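Local coordinates for sugar-binding transport ATP-binding protein (Pyrococcus horikoshii, PDB 1V43), which probably hydrolyses ATP to power sugar uptake, as the ATP-binding subunit of an ABC transporter of the MalK type, at residues A[231-236]-A[359-363]; A[290-295]-A[335-339]; A[304-310]-A[352-358]; A[310-315]-A[327-331]. All coordinates share one frame. Numbering follows the deposited sequence.

Overall arrangement
Interaction 1 stands at the junction between the ATP-binding cassette and the C-terminal beta-rich domain, about 16 Å centre to centre from interaction 2 and 17 Å from interaction 3. Interactions 2, 3 and 4 share one antiparallel sheet, ordered 293-295, 350-356, 307-319, 323-330, 333-340. Interaction 3 pairs 307-319 with 350-356, interaction 4 pairs it with 323-330, and Leu310 belongs to both. Interaction 2, 10 to 11 Å from them between centres, brings the outermost strands together. Along the chain, interaction 1 encloses the others, and interactions 2 and 3 interleave. The contacts thus run from the cassette junction into a sheet consistent with an OB-type barrel, which meets the second subunit at interactions 2 and 4.

Interaction 1 of 4, residues A[231-236]-A[359-363]; sequences LRPNSV and MIHVF
Build 231-236 as an irregular link between two helices: Leu231 ends the first, Arg232 leaves helical geometry, Pro233 is extended at phi/psi -64/133, and Ser235 is the N-cap residue of helix 236-241. Lay 359-363 beside it, running the same way, with the extended residues 361-363 forming strand. The backbones stay apart, at CA-CA 7.8 Å for Leu231 and Met359 and 6.7 Å for Ser235 and Phe363, so side chains fill the gap. Three bumps rise from 359-363. Met359, with all three chi angles m, curls its end toward Leu231, CE lying 3.6 Å from CD2 of Leu231. His361 (chi1 m) points at the start of the link, its CE1 3.1 Å from O of Leu231, which lies at the ring edge, and 3.8 Å from CD of Pro233. Phe363, also chi1 m, buries most: its ring fills the hollow where the chain bends into the helix, with CE2 3.3 Å from C of Ser235 and CZ 4.3 Å from CG of Pro233. Val236 covers one face, CG2 making an off-centre CH-pi contact 4.0 Å from the ring centroid. The contact joins the ATP-binding cassette to the C-terminal beta domain. No hydrogen bond joins these two segments, and ND1 of His361 is buried without a partner, so their contact rests on fit; backbone hydrogen bonds of Asn234 with Ala370 and Val236 with Glu368 add to it.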
loop_
_atom_site.group_PDB
_atom_site.type_symbol
_atom_site.label_atom_id
_atom_site.label_comp_id
_atom_site.label_asym_id
_atom_site.label_seq_id
_atom_site.Cartn_x
_atom_site.Cartn_y
_atom_site.Cartn_z
ATOM N N LEU A 231 -12.696 1.003 -14.848
ATOM C CA LEU A 231 -13.302 2.102 -15.604
ATOM C C LEU A 231 -14.815 2.112 -15.525
ATOM O O LEU A 231 -15.434 3.173 -15.621
ATOM C CB LEU A 231 -12.907 2.044 -17.081
ATOM C CG LEU A 231 -11.438 2.281 -17.421
ATOM C CD1 LEU A 231 -11.232 2.080 -18.919
ATOM C CD2 LEU A 231 -11.030 3.685 -16.991
ATOM N N ARG A 232 -15.418 0.941 -15.351
ATOM C CA ARG A 232 -16.872 0.893 -15.295
ATOM C C ARG A 232 -17.474 0.076 -14.156
ATOM O O ARG A 232 -18.138 -0.930 -14.377
ATOM C CB ARG A 232 -17.416 0.420 -16.653
ATOM C CG ARG A 232 -17.251 1.477 -17.757
ATOM C CD ARG A 232 -17.540 0.941 -19.154
ATOM N NE ARG A 232 -16.445 0.113 -19.663
ATOM C CZ ARG A 232 -15.272 0.582 -20.090
ATOM N NH1 ARG A 232 -15.021 1.889 -20.084
ATOM N NH2 ARG A 232 -14.339 -0.261 -20.512
ATOM N N PRO A 233 -17.236 0.501 -12.907
ATOM C CA PRO A 233 -17.801 -0.238 -11.774
ATOM C C PRO A 233 -19.327 -0.130 -11.882
ATOM O O PRO A 233 -19.845 0.959 -12.108
ATOM C CB PRO A 233 -17.260 0.524 -10.572
ATOM C CG PRO A 233 -17.220 1.944 -11.085
ATOM C CD PRO A 233 -16.606 1.756 -12.462
ATOM N N ASN A 234 -20.051 -1.235 -11.733
ATOM C CA ASN A 234 -21.499 -1.147 -11.855
ATOM C C ASN A 234 -22.200 -0.711 -10.567
ATOM O O ASN A 234 -23.424 -0.752 -10.485
ATOM C CB ASN A 234 -22.082 -2.475 -12.325
ATOM C CG ASN A 234 -21.867 -3.580 -11.330
ATOM O OD1 ASN A 234 -21.788 -3.342 -10.124
ATOM N ND2 ASN A 234 -21.788 -4.805 -11.825
ATOM N N SER A 235 -21.428 -0.284 -9.569
ATOM C CA SER A 235 -22.015 0.150 -8.303
ATOM C C SER A 235 -21.018 0.896 -7.417
ATOM O O SER A 235 -19.815 0.888 -7.671
ATOM C CB SER A 235 -22.552 -1.057 -7.545
ATOM O OG SER A 235 -21.499 -1.969 -7.289
ATOM N N VAL A 236 -21.524 1.543 -6.374
ATOM C CA VAL A 236 -20.665 2.281 -5.453
ATOM C C VAL A 236 -19.658 1.337 -4.789
ATOM O O VAL A 236 -18.462 1.637 -4.739
ATOM C CB VAL A 236 -21.489 2.988 -4.352
ATOM C CG1 VAL A 236 -20.557 3.645 -3.343
ATOM C CG2 VAL A 236 -22.400 4.034 -4.980
ATOM N N MET A 359 -14.560 10.871 -17.213
ATOM C CA MET A 359 -14.254 9.848 -16.213
ATOM C C MET A 359 -15.216 9.915 -15.023
ATOM O O MET A 359 -14.962 9.323 -13.978
ATOM C CB MET A 359 -12.818 10.008 -15.694
ATOM C CG MET A 359 -11.731 9.867 -16.752
ATOM S SD MET A 359 -11.835 8.323 -17.680
ATOM C CE MET A 359 -10.945 7.262 -16.683
ATOM N N ILE A 360 -16.323 10.626 -15.188
ATOM C CA ILE A 360 -17.292 10.772 -14.112
ATOM C C ILE A 360 -18.288 9.624 -14.007
ATOM O O ILE A 360 -18.580 8.948 -14.986
ATOM C CB ILE A 360 -18.054 12.109 -14.265
ATOM C CG1 ILE A 360 -17.154 13.251 -13.787
ATOM C CG2 ILE A 360 -19.372 12.068 -13.517
ATOM C CD1 ILE A 360 -17.812 14.606 -13.795
ATOM N N HIS A 361 -18.792 9.403 -12.800
ATOM C CA HIS A 361 -19.780 8.357 -12.548
ATOM C C HIS A 361 -20.949 8.947 -11.749
ATOM O O HIS A 361 -20.799 9.960 -11.061
ATOM C CB HIS A 361 -19.154 7.202 -11.751
ATOM C CG HIS A 361 -17.963 6.583 -12.414
ATOM N ND1 HIS A 361 -18.070 5.598 -13.373
ATOM C CD2 HIS A 361 -16.641 6.861 -12.304
ATOM C CE1 HIS A 361 -16.865 5.298 -13.826
ATOM N NE2 HIS A 361 -15.981 6.051 -13.194
ATOM N N VAL A 362 -22.108 8.303 -11.853
ATOM C CA VAL A 362 -23.311 8.716 -11.142
ATOM C C VAL A 362 -24.021 7.438 -10.705
ATOM O O VAL A 362 -24.314 6.582 -11.530
ATOM C CB VAL A 362 -24.275 9.506 -12.053
ATOM C CG1 VAL A 362 -25.454 10.024 -11.216
ATOM C CG2 VAL A 362 -23.539 10.649 -12.749
ATOM N N PHE A 363 -24.286 7.297 -9.413
ATOM C CA PHE A 363 -24.952 6.100 -8.915
ATOM C C PHE A 363 -26.285 6.446 -8.236
ATOM O O PHE A 363 -26.394 7.450 -7.522
ATOM C CB PHE A 363 -24.060 5.366 -7.893
ATOM C CG PHE A 363 -22.641 5.131 -8.357
ATOM C CD1 PHE A 363 -21.695 6.153 -8.303
ATOM C CD2 PHE A 363 -22.246 3.878 -8.834
ATOM C CE1 PHE A 363 -20.373 5.933 -8.715
ATOM C CE2 PHE A 363 -20.927 3.644 -9.252
ATOM C CZ PHE A 363 -19.992 4.677 -9.190
#

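Interaction 2 of 4, residues A[290-295]-A[335-339]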
loop_
_atom_site.group_PDB
_atom_site.type_symbol
_atom_site.label_atom_id
_atom_site.label_comp_id
_atom_site.label_asym_id
_atom_site.label_seq_id
_atom_site.Cartn_x
_atom_site.Cartn_y
_atom_site.Cartn_z
ATOM N N PRO A 290 -9.669 10.380 -7.655
ATOM C CA PRO A 290 -8.586 11.330 -7.348
ATOM C C PRO A 290 -7.641 11.491 -8.549
ATOM O O PRO A 290 -7.222 12.603 -8.882
ATOM C CB PRO A 290 -7.870 10.678 -6.165
ATOM C CG PRO A 290 -9.006 9.966 -5.439
ATOM C CD PRO A 290 -9.785 9.350 -6.601
ATOM N N GLU A 291 -7.326 10.369 -9.194
ATOM C CA GLU A 291 -6.432 10.360 -10.349
ATOM C C GLU A 291 -7.097 10.845 -11.635
ATOM O O GLU A 291 -6.436 10.921 -12.669
ATOM C CB GLU A 291 -5.858 8.956 -10.590
ATOM C CG GLU A 291 -6.899 7.918 -11.042
ATOM C CD GLU A 291 -7.478 7.100 -9.888
ATOM O OE1 GLU A 291 -7.663 7.651 -8.786
ATOM O OE2 GLU A 291 -7.757 5.902 -10.090
ATOM N N HIS A 292 -8.395 11.158 -11.584
ATOM C CA HIS A 292 -9.077 11.645 -12.778
ATOM C C HIS A 292 -9.362 13.130 -12.672
ATOM O O HIS A 292 -10.197 13.678 -13.388
ATOM C CB HIS A 292 -10.370 10.859 -13.054
ATOM C CG HIS A 292 -10.124 9.437 -13.461
ATOM N ND1 HIS A 292 -8.949 9.034 -14.058
ATOM C CD2 HIS A 292 -10.872 8.317 -13.307
ATOM C CE1 HIS A 292 -8.976 7.728 -14.245
ATOM N NE2 HIS A 292 -10.131 7.267 -13.797
ATOM N N MET A 293 -8.638 13.773 -11.770
ATOM C CA MET A 293 -8.740 15.206 -11.548
ATOM C C MET A 293 -7.318 15.721 -11.564
ATOM O O MET A 293 -6.361 14.944 -11.504
ATOM C CB MET A 293 -9.361 15.504 -10.183
ATOM C CG MET A 293 -10.814 15.071 -10.030
ATOM S SD MET A 293 -11.337 15.068 -8.301
ATOM C CE MET A 293 -11.521 16.642 -8.088
ATOM N N THR A 294 -7.175 17.035 -11.643
ATOM C CA THR A 294 -5.859 17.650 -11.638
ATOM C C THR A 294 -6.017 19.062 -11.087
ATOM O O THR A 294 -7.110 19.449 -10.674
ATOM C CB THR A 294 -5.264 17.689 -13.055
ATOM O OG1 THR A 294 -3.866 18.002 -12.973
ATOM C CG2 THR A 294 -5.976 18.734 -13.920
ATOM N N VAL A 295 -4.928 19.819 -11.055
ATOM C CA VAL A 295 -4.963 21.196 -10.558
ATOM C C VAL A 295 -4.458 22.136 -11.653
ATOM O O VAL A 295 -3.527 21.798 -12.374
ATOM C CB VAL A 295 -4.049 21.377 -9.318
ATOM C CG1 VAL A 295 -3.863 22.846 -9.029
ATOM C CG2 VAL A 295 -4.650 20.695 -8.103
ATOM N N VAL A 335 -12.613 16.317 -0.986
ATOM C CA VAL A 335 -12.248 15.282 -1.948
ATOM C C VAL A 335 -10.736 15.174 -2.060
ATOM O O VAL A 335 -10.010 16.086 -1.662
ATOM C CB VAL A 335 -12.816 15.574 -3.361
ATOM C CG1 VAL A 335 -14.328 15.749 -3.299
ATOM C CG2 VAL A 335 -12.152 16.811 -3.944
ATOM N N LYS A 336 -10.262 14.057 -2.605
ATOM C CA LYS A 336 -8.825 13.853 -2.778
ATOM C C LYS A 336 -8.460 13.952 -4.237
ATOM O O LYS A 336 -9.175 13.445 -5.091
ATOM C CB LYS A 336 -8.398 12.474 -2.277
ATOM C CG LYS A 336 -8.567 12.259 -0.792
ATOM C CD LYS A 336 -8.182 10.842 -0.442
ATOM C CE LYS A 336 -8.381 10.543 1.022
ATOM N NZ LYS A 336 -7.930 9.159 1.324
ATOM N N VAL A 337 -7.335 14.602 -4.509
ATOM C CA VAL A 337 -6.828 14.760 -5.860
ATOM C C VAL A 337 -5.420 14.158 -5.887
ATOM O O VAL A 337 -4.557 14.514 -5.077
ATOM C CB VAL A 337 -6.763 16.242 -6.267
ATOM C CG1 VAL A 337 -6.067 16.384 -7.615
ATOM C CG2 VAL A 337 -8.178 16.820 -6.343
ATOM N N LYS A 338 -5.187 13.239 -6.815
ATOM C CA LYS A 338 -3.887 12.599 -6.896
ATOM C C LYS A 338 -3.027 13.153 -8.021
ATOM O O LYS A 338 -3.388 13.055 -9.187
ATOM C CB LYS A 338 -4.062 11.091 -7.070
ATOM C CG LYS A 338 -2.756 10.333 -7.178
ATOM C CD LYS A 338 -3.019 8.848 -7.328
ATOM C CE LYS A 338 -1.728 8.077 -7.527
ATOM N NZ LYS A 338 -1.960 6.614 -7.563
ATOM N N LEU A 339 -1.888 13.734 -7.659
ATOM C CA LEU A 339 -0.971 14.294 -8.638
ATOM C C LEU A 339 0.326 13.489 -8.676
ATOM O O LEU A 339 0.864 13.118 -7.635
ATOM C CB LEU A 339 -0.630 15.733 -8.276
ATOM C CG LEU A 339 -1.790 16.709 -8.096
ATOM C CD1 LEU A 339 -1.245 18.024 -7.549
ATOM C CD2 LEU A 339 -2.505 16.916 -9.431
HETATM O O HOH W 1 -3.806 13.934 -11.617
#
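Pro290 opens the contact by presenting its ring to strand 335-339, with CG 4.1 Å from CB of Lys336 and CB 3.9 Å from CB of Lys338. Its backbone does more: O of Pro290 accepts a nearly straight hydrogen bond from N of Lys338 at 3.0 Å, and its CA comes within 3.1 Å of O of Lys336 in a CA-H...O contact. Lys338 is fully extended, all four chi angles t. CD of Lys338 lies 4.3 Å from CB of Glu291, and the chain carries NZ away to a salt bridge with Asp323 of the second subunit. Glu291, with chi1 p, turns its carboxylate elsewhere, and OE2 is hydrogen-bonded to Tyr230. Strands 293-295 and 335-339 cross at 76°, and they are the outermost strands of the five-stranded antiparallel sheet; this meeting of its edges is consistent with the OB-like barrel assigned to the MalK family. Beside the one direct hydrogen bond, a water bridges O of Met293 (2.7 Å) and O of Lys338 (2.6 Å). Met293 (m, t, p) reaches toward the strand, its CE 3.8 Å from CG2 of Val337 and 4.2 Å from CG2 of Val335. Leu339, chi1 m and chi2 t, bends its end toward the other strand, so that CD2 lies 3.9 Å from OG1 of Thr294 and CD1 4.4 Å from CG2 of Val295.

Interaction 3 of 4, residues A[304-310]-A[352-358]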
loop_
_atom_site.group_PDB
_atom_site.type_symbol
_atom_site.label_atom_id
_atom_site.label_comp_id
_atom_site.label_asym_id
_atom_site.label_seq_id
_atom_site.Cartn_x
_atom_site.Cartn_y
_atom_site.Cartn_z
ATOM N N MET A 304 -7.199 16.688 -21.039
ATOM C CA MET A 304 -8.605 16.325 -20.887
ATOM C C MET A 304 -9.470 17.026 -21.931
ATOM O O MET A 304 -9.469 18.253 -22.022
ATOM C CB MET A 304 -9.090 16.692 -19.481
ATOM C CG MET A 304 -8.402 15.917 -18.368
ATOM S SD MET A 304 -8.832 16.517 -16.727
ATOM C CE MET A 304 -7.791 17.971 -16.665
ATOM N N LYS A 305 -10.211 16.244 -22.715
ATOM C CA LYS A 305 -11.080 16.804 -23.753
ATOM C C LYS A 305 -12.162 17.715 -23.171
ATOM O O LYS A 305 -12.257 18.885 -23.540
ATOM C CB LYS A 305 -11.755 15.689 -24.552
ATOM C CG LYS A 305 -10.810 14.734 -25.277
ATOM C CD LYS A 305 -11.624 13.612 -25.925
ATOM C CE LYS A 305 -10.760 12.515 -26.516
ATOM N NZ LYS A 305 -11.612 11.376 -26.968
ATOM N N ARG A 306 -12.978 17.172 -22.270
ATOM C CA ARG A 306 -14.056 17.931 -21.646
ATOM C C ARG A 306 -13.806 18.028 -20.143
ATOM O O ARG A 306 -13.522 17.027 -19.495
ATOM C CB ARG A 306 -15.391 17.243 -21.925
ATOM C CG ARG A 306 -15.534 16.825 -23.390
ATOM C CD ARG A 306 -16.924 16.298 -23.712
ATOM N NE ARG A 306 -17.290 15.174 -22.867
ATOM C CZ ARG A 306 -18.483 14.592 -22.879
ATOM N NH1 ARG A 306 -19.428 15.027 -23.701
ATOM N NH2 ARG A 306 -18.735 13.585 -22.060
ATOM N N THR A 307 -13.929 19.229 -19.583
ATOM C CA THR A 307 -13.653 19.415 -18.162
ATOM C C THR A 307 -14.605 20.303 -17.378
ATOM O O THR A 307 -15.444 21.010 -17.936
ATOM C CB THR A 307 -12.264 20.009 -17.970
ATOM O OG1 THR A 307 -12.218 21.280 -18.630
ATOM C CG2 THR A 307 -11.193 19.092 -18.556
ATOM N N ALA A 308 -14.445 20.253 -16.063
ATOM C CA ALA A 308 -15.228 21.054 -15.136
ATOM C C ALA A 308 -14.237 21.625 -14.126
ATOM O O ALA A 308 -13.303 20.942 -13.706
ATOM C CB ALA A 308 -16.258 20.199 -14.438
ATOM N N ARG A 309 -14.437 22.887 -13.766
ATOM C CA ARG A 309 -13.577 23.584 -12.812
ATOM C C ARG A 309 -14.322 23.853 -11.494
ATOM O O ARG A 309 -15.552 23.947 -11.476
ATOM C CB ARG A 309 -13.119 24.928 -13.400
ATOM C CG ARG A 309 -11.752 24.950 -14.075
ATOM C CD ARG A 309 -11.728 24.309 -15.460
ATOM N NE ARG A 309 -10.412 24.478 -16.082
ATOM C CZ ARG A 309 -10.031 23.916 -17.227
ATOM N NH1 ARG A 309 -10.859 23.137 -17.902
ATOM N NH2 ARG A 309 -8.811 24.131 -17.697
ATOM N N LEU A 310 -13.570 23.967 -10.399
ATOM C CA LEU A 310 -14.136 24.262 -9.078
ATOM C C LEU A 310 -12.995 24.744 -8.199
ATOM O O LEU A 310 -12.091 23.976 -7.877
ATOM C CB LEU A 310 -14.759 23.023 -8.419
ATOM C CG LEU A 310 -15.594 22.010 -9.207
ATOM C CD1 LEU A 310 -14.671 21.046 -9.941
ATOM C CD2 LEU A 310 -16.479 21.227 -8.248
ATOM N N LYS A 352 -7.438 25.546 -8.425
ATOM C CA LYS A 352 -8.510 25.342 -9.390
ATOM C C LYS A 352 -8.480 23.861 -9.704
ATOM O O LYS A 352 -7.613 23.397 -10.435
ATOM C CB LYS A 352 -8.270 26.124 -10.687
ATOM C CG LYS A 352 -8.711 27.572 -10.665
ATOM C CD LYS A 352 -8.339 28.279 -11.975
ATOM C CE LYS A 352 -8.547 29.792 -11.880
ATOM N NZ LYS A 352 -7.962 30.520 -13.049
ATOM N N VAL A 353 -9.420 23.116 -9.144
ATOM C CA VAL A 353 -9.476 21.690 -9.388
ATOM C C VAL A 353 -10.169 21.429 -10.721
ATOM O O VAL A 353 -11.269 21.921 -10.971
ATOM C CB VAL A 353 -10.237 20.974 -8.269
ATOM C CG1 VAL A 353 -10.311 19.493 -8.578
ATOM C CG2 VAL A 353 -9.537 21.205 -6.925
ATOM N N ILE A 354 -9.512 20.653 -11.574
ATOM C CA ILE A 354 -10.056 20.321 -12.885
ATOM C C ILE A 354 -10.479 18.855 -12.951
ATOM O O ILE A 354 -9.638 17.963 -12.834
ATOM C CB ILE A 354 -9.010 20.567 -13.993
ATOM C CG1 ILE A 354 -8.338 21.925 -13.791
ATOM C CG2 ILE A 354 -9.684 20.539 -15.354
ATOM C CD1 ILE A 354 -7.332 22.274 -14.875
ATOM N N MET A 355 -11.777 18.620 -13.143
ATOM C CA MET A 355 -12.334 17.273 -13.247
ATOM C C MET A 355 -12.475 16.811 -14.706
ATOM O O MET A 355 -12.908 17.583 -15.582
ATOM C CB MET A 355 -13.729 17.205 -12.605
ATOM C CG MET A 355 -13.849 17.803 -11.216
ATOM S SD MET A 355 -15.431 17.384 -10.432
ATOM C CE MET A 355 -16.497 17.212 -11.876
ATOM N N ASP A 356 -12.123 15.553 -14.964
ATOM C CA ASP A 356 -12.259 14.992 -16.306
ATOM C C ASP A 356 -13.684 14.456 -16.417
ATOM O O ASP A 356 -13.999 13.381 -15.900
ATOM C CB ASP A 356 -11.271 13.841 -16.542
ATOM C CG ASP A 356 -11.278 13.351 -17.995
ATOM O OD1 ASP A 356 -12.315 13.494 -18.689
ATOM O OD2 ASP A 356 -10.250 12.811 -18.444
ATOM N N LEU A 357 -14.535 15.217 -17.097
ATOM C CA LEU A 357 -15.935 14.870 -17.287
ATOM C C LEU A 357 -16.181 13.505 -17.920
ATOM O O LEU A 357 -17.228 12.896 -17.701
ATOM C CB LEU A 357 -16.623 15.969 -18.110
ATOM C CG LEU A 357 -17.557 16.923 -17.348
ATOM C CD1 LEU A 357 -17.104 17.089 -15.907
ATOM C CD2 LEU A 357 -17.595 18.269 -18.051
ATOM N N ASP A 358 -15.223 13.019 -18.698
ATOM C CA ASP A 358 -15.378 11.726 -19.341
ATOM C C ASP A 358 -15.104 10.564 -18.387
ATOM O O ASP A 358 -15.390 9.412 -18.711
ATOM C CB ASP A 358 -14.465 11.644 -20.566
ATOM C CG ASP A 358 -14.980 12.478 -21.736
ATOM O OD1 ASP A 358 -14.150 13.048 -22.475
ATOM O OD2 ASP A 358 -16.217 12.554 -21.924
HETATM O O HOH W 2 -12.173 14.259 -21.394
#
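Lys352 comes first and sends its amino group away to a salt bridge with Glu296. At Val353 the pairing begins: its N donates to O of Leu310 at 3.1 Å, and its O receives a weak hydrogen bond from N of Leu310, also 3.1 Å. Ile354 faces the other way, opposite Arg309 in a non-hydrogen-bonded pair. Its CD1 lies over one face of the Arg309 guanidinium, 3.7 Å from NH2, while CG2 meets CE of Met304 at 3.4 Å. Met355 returns to the face of Val353 and forms the next hydrogen-bonded pair, its N to O of Ala308 at 2.8 Å and its O from N of Ala308 at 3.1 Å; CG packs 3.6 Å from CD1 of Leu310. Asp356 sits across from Thr307 and makes an Asx turn, OD1 accepting from N of Asp358 at 2.9 Å. A water links that OD1 with OD1 of Asp358 and N of Arg306. Leu357 keeps one more backbone bond, N to O of Arg306 at 3.2 Å, and drops CD1 to 3.5 Å from CB of Ala308. Asp358 finishes with a salt bridge, OD2 2.7 Å from NH2 of Arg306. Two strands running antiparallel at 155°, side chains alternating between the sheet's faces, are a regular beta pairing, here the join of 307-319 to 350-356 within the antiparallel sheet of the domain assigned as TOBE, an OB-fold relative.

Interaction 4 of 4, residues A[310-315]-A[327-331]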
loop_
_atom_site.group_PDB
_atom_site.type_symbol
_atom_site.label_atom_id
_atom_site.label_comp_id
_atom_site.label_asym_id
_atom_site.label_seq_id
_atom_site.Cartn_x
_atom_site.Cartn_y
_atom_site.Cartn_z
ATOM N N LEU A 310 -13.570 23.967 -10.399
ATOM C CA LEU A 310 -14.136 24.262 -9.078
ATOM C C LEU A 310 -12.995 24.744 -8.199
ATOM O O LEU A 310 -12.091 23.976 -7.877
ATOM C CB LEU A 310 -14.759 23.023 -8.419
ATOM C CG LEU A 310 -15.594 22.010 -9.207
ATOM C CD1 LEU A 310 -14.671 21.046 -9.941
ATOM C CD2 LEU A 310 -16.479 21.227 -8.248
ATOM N N ILE A 311 -13.025 26.012 -7.814
ATOM C CA ILE A 311 -11.968 26.550 -6.970
ATOM C C ILE A 311 -12.168 26.116 -5.522
ATOM O O ILE A 311 -13.283 26.138 -5.003
ATOM C CB ILE A 311 -11.905 28.096 -7.056
ATOM C CG1 ILE A 311 -11.382 28.505 -8.439
ATOM C CG2 ILE A 311 -11.011 28.651 -5.949
ATOM C CD1 ILE A 311 -11.146 30.000 -8.623
ATOM N N GLY A 312 -11.084 25.704 -4.878
ATOM C CA GLY A 312 -11.185 25.264 -3.505
ATOM C C GLY A 312 -9.883 25.443 -2.769
ATOM O O GLY A 312 -8.860 25.750 -3.376
ATOM N N LYS A 313 -9.917 25.262 -1.456
ATOM C CA LYS A 313 -8.717 25.396 -0.646
ATOM C C LYS A 313 -8.194 24.031 -0.242
ATOM O O LYS A 313 -8.966 23.121 0.072
ATOM C CB LYS A 313 -8.990 26.222 0.620
ATOM C CG LYS A 313 -9.121 27.716 0.367
ATOM C CD LYS A 313 -9.311 28.488 1.661
ATOM C CE LYS A 313 -9.393 29.985 1.407
ATOM N NZ LYS A 313 -9.576 30.743 2.676
ATOM N N VAL A 314 -6.875 23.902 -0.267
ATOM C CA VAL A 314 -6.211 22.671 0.117
ATOM C C VAL A 314 -6.276 22.536 1.628
ATOM O O VAL A 314 -5.782 23.394 2.350
ATOM C CB VAL A 314 -4.730 22.689 -0.278
ATOM C CG1 VAL A 314 -4.066 21.407 0.179
ATOM C CG2 VAL A 314 -4.594 22.866 -1.780
ATOM N N ASP A 315 -6.880 21.458 2.099
ATOM C CA ASP A 315 -6.999 21.202 3.524
ATOM C C ASP A 315 -5.810 20.403 4.075
ATOM O O ASP A 315 -5.439 20.549 5.238
ATOM C CB ASP A 315 -8.285 20.434 3.788
ATOM C CG ASP A 315 -8.526 20.198 5.257
ATOM O OD1 ASP A 315 -8.699 21.187 5.996
ATOM O OD2 ASP A 315 -8.542 19.024 5.667
ATOM N N HIS A 327 -5.971 16.969 -0.368
ATOM C CA HIS A 327 -7.317 16.870 0.186
ATOM C C HIS A 327 -7.835 18.290 0.013
ATOM O O HIS A 327 -7.436 19.196 0.744
ATOM C CB HIS A 327 -7.287 16.479 1.665
ATOM C CG HIS A 327 -6.578 15.184 1.941
ATOM N ND1 HIS A 327 -6.683 14.522 3.145
ATOM C CD2 HIS A 327 -5.721 14.454 1.187
ATOM C CE1 HIS A 327 -5.924 13.441 3.123
ATOM N NE2 HIS A 327 -5.328 13.376 1.946
ATOM N N VAL A 328 -8.693 18.481 -0.989
ATOM C CA VAL A 328 -9.238 19.790 -1.302
ATOM C C VAL A 328 -10.694 19.905 -0.907
ATOM O O VAL A 328 -11.489 18.998 -1.164
ATOM C CB VAL A 328 -9.155 20.089 -2.813
ATOM C CG1 VAL A 328 -9.469 21.558 -3.061
ATOM C CG2 VAL A 328 -7.792 19.734 -3.348
ATOM N N LYS A 329 -11.038 21.030 -0.289
ATOM C CA LYS A 329 -12.408 21.274 0.127
ATOM C C LYS A 329 -13.233 21.797 -1.038
ATOM O O LYS A 329 -12.975 22.879 -1.545
ATOM C CB LYS A 329 -12.460 22.298 1.264
ATOM C CG LYS A 329 -11.989 21.790 2.619
ATOM C CD LYS A 329 -12.270 22.838 3.692
ATOM C CE LYS A 329 -11.780 22.416 5.071
ATOM N NZ LYS A 329 -12.059 23.473 6.092
ATOM N N PHE A 330 -14.210 21.003 -1.466
ATOM C CA PHE A 330 -15.119 21.374 -2.549
ATOM C C PHE A 330 -16.350 21.919 -1.845
ATOM O O PHE A 330 -17.188 21.144 -1.376
ATOM C CB PHE A 330 -15.518 20.139 -3.359
ATOM C CG PHE A 330 -14.630 19.863 -4.531
ATOM C CD1 PHE A 330 -13.251 20.005 -4.431
ATOM C CD2 PHE A 330 -15.174 19.431 -5.735
ATOM C CE1 PHE A 330 -12.426 19.721 -5.517
ATOM C CE2 PHE A 330 -14.359 19.144 -6.825
ATOM C CZ PHE A 330 -12.984 19.289 -6.715
ATOM N N GLY A 331 -16.467 23.241 -1.764
ATOM C CA GLY A 331 -17.606 23.806 -1.069
ATOM C C GLY A 331 -17.539 23.240 0.333
ATOM O O GLY A 331 -16.501 23.340 0.987
#
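Asp315 and Lys329 share the largest buried area here, 68 Å² each, followed by Phe330 with 58 Å². Asp315 is held by its backbone: its N donates to O of His327 at 2.7 Å. Its side chain leans toward the neighbouring strand, OD1 3.4 Å from CE of Lys329, yet OD1 and NZ of Lys329 are 4.1 Å apart, too far for a salt bridge. The stronger partner of this carboxylate is Lys186 of the second subunit, which pairs with OD2. Lys329, extended along its outer side chain, is tied by its own N to O of Lys313 at 3.0 Å, in an almost linear bond. These links belong to the beta hairpin of strands 307-319 and 323-330, which run antiparallel at 144°; Val314 faces Val328 as a non-hydrogen-bonded pair with the CA atoms only 4.4 Å apart. CA of Gly312 makes a CA-H...O contact with O of Lys329 at 3.6 Å. A CB on this residue would lie 2.5 Å from that same oxygen, so the geometry calls for glycine. At the far end Phe330 swings its ring toward Leu310: CE2 is 3.3 Å from CD2 of Leu310, whose CB sits over one face of the ring. Val353 of strand 350-356 and Val335 of strand 333-340 also pack on Phe330, placing the ring in the apolar interior of the domain.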